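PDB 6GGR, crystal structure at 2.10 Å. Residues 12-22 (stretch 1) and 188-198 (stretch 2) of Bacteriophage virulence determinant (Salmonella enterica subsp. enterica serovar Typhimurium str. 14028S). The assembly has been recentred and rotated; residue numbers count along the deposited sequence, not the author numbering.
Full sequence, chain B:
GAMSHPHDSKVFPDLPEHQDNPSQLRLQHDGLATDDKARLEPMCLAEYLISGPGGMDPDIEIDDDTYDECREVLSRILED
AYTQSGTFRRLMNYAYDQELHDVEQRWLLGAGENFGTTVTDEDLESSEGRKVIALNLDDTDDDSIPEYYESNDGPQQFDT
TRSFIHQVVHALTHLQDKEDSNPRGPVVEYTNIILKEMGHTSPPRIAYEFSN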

# COMPACT_ATOMS: atom_id res chain seq x y z
N PHE B 12 -4.58 -16.96 -25.23
CA PHE B 12 -5.44 -16.72 -24.07
C PHE B 12 -6.11 -15.37 -24.17
O PHE B 12 -5.52 -14.44 -24.67
CB PHE B 12 -4.67 -16.93 -22.76
CG PHE B 12 -4.24 -18.37 -22.57
CD1 PHE B 12 -5.16 -19.40 -22.73
CD2 PHE B 12 -2.95 -18.73 -22.25
CE1 PHE B 12 -4.79 -20.71 -22.56
CE2 PHE B 12 -2.60 -20.04 -22.08
CZ PHE B 12 -3.52 -21.02 -22.24
N PRO B 13 -7.36 -15.28 -23.76
CA PRO B 13 -8.05 -13.99 -23.86
C PRO B 13 -7.25 -12.86 -23.22
O PRO B 13 -6.62 -13.03 -22.18
CB PRO B 13 -9.38 -14.23 -23.13
CG PRO B 13 -9.26 -15.59 -22.48
CD PRO B 13 -8.22 -16.34 -23.20
N ASP B 14 -7.29 -11.70 -23.88
CA ASP B 14 -6.60 -10.50 -23.40
C ASP B 14 -7.48 -9.29 -23.69
O ASP B 14 -8.52 -9.39 -24.35
CB ASP B 14 -5.23 -10.35 -24.06
CG ASP B 14 -4.29 -9.46 -23.26
OD1 ASP B 14 -4.73 -8.89 -22.24
OD2 ASP B 14 -3.11 -9.34 -23.66
N LEU B 15 -7.06 -8.13 -23.17
CA LEU B 15 -7.86 -6.91 -23.28
C LEU B 15 -7.27 -5.94 -24.29
O LEU B 15 -6.04 -5.89 -24.46
CB LEU B 15 -7.96 -6.19 -21.93
CG LEU B 15 -8.56 -6.97 -20.75
CD1 LEU B 15 -8.93 -6.00 -19.65
CD2 LEU B 15 -9.76 -7.80 -21.16
N PRO B 16 -8.10 -5.14 -24.97
CA PRO B 16 -7.55 -4.08 -25.83
C PRO B 16 -6.63 -3.13 -25.07
O PRO B 16 -5.65 -2.64 -25.64
CB PRO B 16 -8.80 -3.36 -26.35
CG PRO B 16 -9.92 -4.31 -26.14
CD PRO B 16 -9.57 -5.14 -24.95
N GLU B 17 -6.93 -2.85 -23.80
CA GLU B 17 -6.09 -1.98 -22.99
C GLU B 17 -4.70 -2.56 -22.74
O GLU B 17 -3.83 -1.85 -22.24
CB GLU B 17 -6.77 -1.69 -21.65
CG GLU B 17 -8.06 -0.86 -21.76
CD GLU B 17 -9.28 -1.70 -22.14
OE1 GLU B 17 -9.12 -2.91 -22.40
OE2 GLU B 17 -10.41 -1.15 -22.17
N HIS B 18 -4.48 -3.83 -23.08
CA HIS B 18 -3.19 -4.50 -22.89
C HIS B 18 -2.43 -4.70 -24.19
O HIS B 18 -1.24 -4.39 -24.26
CB HIS B 18 -3.39 -5.86 -22.23
CG HIS B 18 -4.01 -5.80 -20.88
ND1 HIS B 18 -4.46 -6.92 -20.22
CD2 HIS B 18 -4.26 -4.75 -20.05
CE1 HIS B 18 -4.97 -6.57 -19.05
NE2 HIS B 18 -4.85 -5.26 -18.92
N GLN B 19 -3.10 -5.24 -25.21
CA GLN B 19 -2.41 -5.85 -26.35
C GLN B 19 -1.36 -4.93 -26.97
O GLN B 19 -0.42 -5.43 -27.60
CB GLN B 19 -3.42 -6.27 -27.41
CG GLN B 19 -4.60 -7.06 -26.87
CD GLN B 19 -4.88 -8.34 -27.65
OE1 GLN B 19 -4.11 -9.30 -27.59
NE2 GLN B 19 -5.98 -8.35 -28.39
N ASP B 20 -1.49 -3.62 -26.84
CA ASP B 20 -0.44 -2.69 -27.26
C ASP B 20 0.50 -2.49 -26.08
O ASP B 20 0.12 -1.88 -25.07
CB ASP B 20 -1.03 -1.38 -27.77
CG ASP B 20 -1.56 -0.49 -26.67
OD1 ASP B 20 -2.39 -0.97 -25.86
OD2 ASP B 20 -1.13 0.68 -26.60
N ASN B 21 1.71 -3.03 -26.19
CA ASN B 21 2.60 -3.19 -25.05
C ASN B 21 1.91 -4.01 -23.97
O ASN B 21 1.59 -3.47 -22.90
CB ASN B 21 3.05 -1.85 -24.48
CG ASN B 21 4.01 -2.02 -23.30
OD1 ASN B 21 4.60 -3.08 -23.13
ND2 ASN B 21 4.14 -0.97 -22.49
N PRO B 22 1.66 -5.29 -24.21
CA PRO B 22 1.16 -6.15 -23.14
C PRO B 22 2.28 -6.51 -22.18
O PRO B 22 3.47 -6.43 -22.50
CB PRO B 22 0.66 -7.39 -23.90
CG PRO B 22 1.58 -7.47 -25.06
CD PRO B 22 1.95 -6.05 -25.43
N VAL B 188 -1.79 -6.72 -12.35
CA VAL B 188 -2.85 -5.84 -12.82
C VAL B 188 -3.49 -6.41 -14.07
O VAL B 188 -4.72 -6.49 -14.18
CB VAL B 188 -2.30 -4.42 -13.06
CG1 VAL B 188 -3.33 -3.55 -13.77
CG2 VAL B 188 -1.89 -3.78 -11.73
N GLU B 189 -2.68 -6.84 -15.03
CA GLU B 189 -3.23 -7.32 -16.29
C GLU B 189 -4.08 -8.56 -16.06
O GLU B 189 -5.21 -8.65 -16.57
CB GLU B 189 -2.11 -7.59 -17.30
CG GLU B 189 -1.36 -6.33 -17.71
CD GLU B 189 -0.84 -6.37 -19.13
OE1 GLU B 189 -0.90 -7.44 -19.76
OE2 GLU B 189 -0.36 -5.32 -19.61
N TYR B 190 -3.57 -9.52 -15.29
CA TYR B 190 -4.38 -10.67 -14.89
C TYR B 190 -5.68 -10.23 -14.24
O TYR B 190 -6.76 -10.72 -14.58
CB TYR B 190 -3.59 -11.57 -13.93
CG TYR B 190 -2.74 -12.64 -14.57
CD1 TYR B 190 -3.24 -13.43 -15.61
CD2 TYR B 190 -1.45 -12.89 -14.13
CE1 TYR B 190 -2.46 -14.42 -16.18
CE2 TYR B 190 -0.67 -13.87 -14.70
CZ TYR B 190 -1.18 -14.64 -15.73
OH TYR B 190 -0.40 -15.62 -16.30
N THR B 191 -5.58 -9.32 -13.27
CA THR B 191 -6.77 -8.87 -12.56
C THR B 191 -7.77 -8.23 -13.51
O THR B 191 -8.97 -8.51 -13.45
CB THR B 191 -6.38 -7.91 -11.43
OG1 THR B 191 -5.49 -8.58 -10.53
CG2 THR B 191 -7.60 -7.44 -10.66
N ASN B 192 -7.29 -7.38 -14.43
CA ASN B 192 -8.18 -6.77 -15.41
C ASN B 192 -8.93 -7.83 -16.21
O ASN B 192 -10.15 -7.72 -16.42
CB ASN B 192 -7.40 -5.86 -16.36
CG ASN B 192 -6.97 -4.55 -15.72
OD1 ASN B 192 -7.46 -4.17 -14.65
ND2 ASN B 192 -6.07 -3.85 -16.39
N ILE B 193 -8.22 -8.85 -16.68
CA ILE B 193 -8.82 -9.86 -17.54
C ILE B 193 -9.82 -10.71 -16.77
O ILE B 193 -10.92 -11.00 -17.25
CB ILE B 193 -7.72 -10.74 -18.17
CG1 ILE B 193 -6.80 -9.90 -19.04
CG2 ILE B 193 -8.35 -11.88 -18.98
CD1 ILE B 193 -5.51 -10.60 -19.44
N ILE B 194 -9.44 -11.15 -15.57
CA ILE B 194 -10.32 -11.97 -14.75
C ILE B 194 -11.62 -11.24 -14.47
O ILE B 194 -12.72 -11.79 -14.63
CB ILE B 194 -9.60 -12.38 -13.45
CG1 ILE B 194 -8.41 -13.28 -13.77
CG2 ILE B 194 -10.56 -13.08 -12.48
CD1 ILE B 194 -7.46 -13.49 -12.61
N LEU B 195 -11.53 -9.98 -14.05
CA LEU B 195 -12.72 -9.22 -13.70
C LEU B 195 -13.64 -9.06 -14.90
O LEU B 195 -14.87 -9.18 -14.78
CB LEU B 195 -12.33 -7.85 -13.14
CG LEU B 195 -12.28 -7.75 -11.61
CD1 LEU B 195 -11.27 -8.73 -11.04
CD2 LEU B 195 -11.95 -6.33 -11.19
N LYS B 196 -13.09 -8.76 -16.08
CA LYS B 196 -13.93 -8.68 -17.27
C LYS B 196 -14.55 -10.03 -17.60
O LYS B 196 -15.71 -10.10 -18.03
CB LYS B 196 -13.13 -8.16 -18.47
CG LYS B 196 -12.81 -6.67 -18.42
CD LYS B 196 -14.08 -5.83 -18.40
CE LYS B 196 -13.76 -4.34 -18.52
NZ LYS B 196 -14.96 -3.48 -18.29
N GLU B 197 -13.80 -11.12 -17.40
CA GLU B 197 -14.36 -12.45 -17.60
C GLU B 197 -15.45 -12.76 -16.59
O GLU B 197 -16.32 -13.60 -16.87
CB GLU B 197 -13.25 -13.50 -17.52
CG GLU B 197 -12.29 -13.50 -18.70
CD GLU B 197 -11.23 -14.59 -18.61
OE1 GLU B 197 -11.20 -15.32 -17.60
OE2 GLU B 197 -10.43 -14.72 -19.56
N MET B 198 -15.43 -12.11 -15.42
CA MET B 198 -16.45 -12.28 -14.40
C MET B 198 -17.67 -11.40 -14.62
O MET B 198 -18.62 -11.47 -13.84
CB MET B 198 -15.87 -11.96 -13.01
CG MET B 198 -14.81 -12.93 -12.53
SD MET B 198 -14.07 -12.38 -10.98
CE MET B 198 -15.42 -12.71 -9.85

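Stretch 1 lies against one side of the helix 188-197, meeting it at residues spaced three or four apart. The contact begins at Pro 13, which is exposed; its ring, compact and largely apolar, packs against the helix, with Pro 13 CG 3.3 Å from OE2 of Glu 197. Pro 13 O, of the backbone, lies 3.8 Å from CG2 of Ile 193. Asp 14 points its CA-to-CB bond away from the helix, but the end of its side chain comes nearer. Asp 14 OD1 accepts hydrogen bonds from Leu 15 N at 2.6 Å and from His 18 ND1 at 2.8 Å; the same OD1 comes within 3.4 Å of CD1 of Ile 193.

Leu 15 makes the apolar side-chain packing with Ile 193. Its CG packs 3.8 Å from CG1 of Ile 193, while CD1 reaches CB of Asn 192 at 3.6 Å; a branched aliphatic side chain can touch both at once.

His 18 is buried. With ND1 donating to Asp 14, NE2 is free to accept, and Asn 192 ND2 donates to it over 3.1 Å at a nearly straight 170°. One ring face is covered by Glu 189, whose CG stands 3.8 Å from the His 18 ring centroid, almost on the ring normal, a CH-pi contact made by the aliphatic part of an acidic residue. Beyond, Pro 22 only skirts Glu 189.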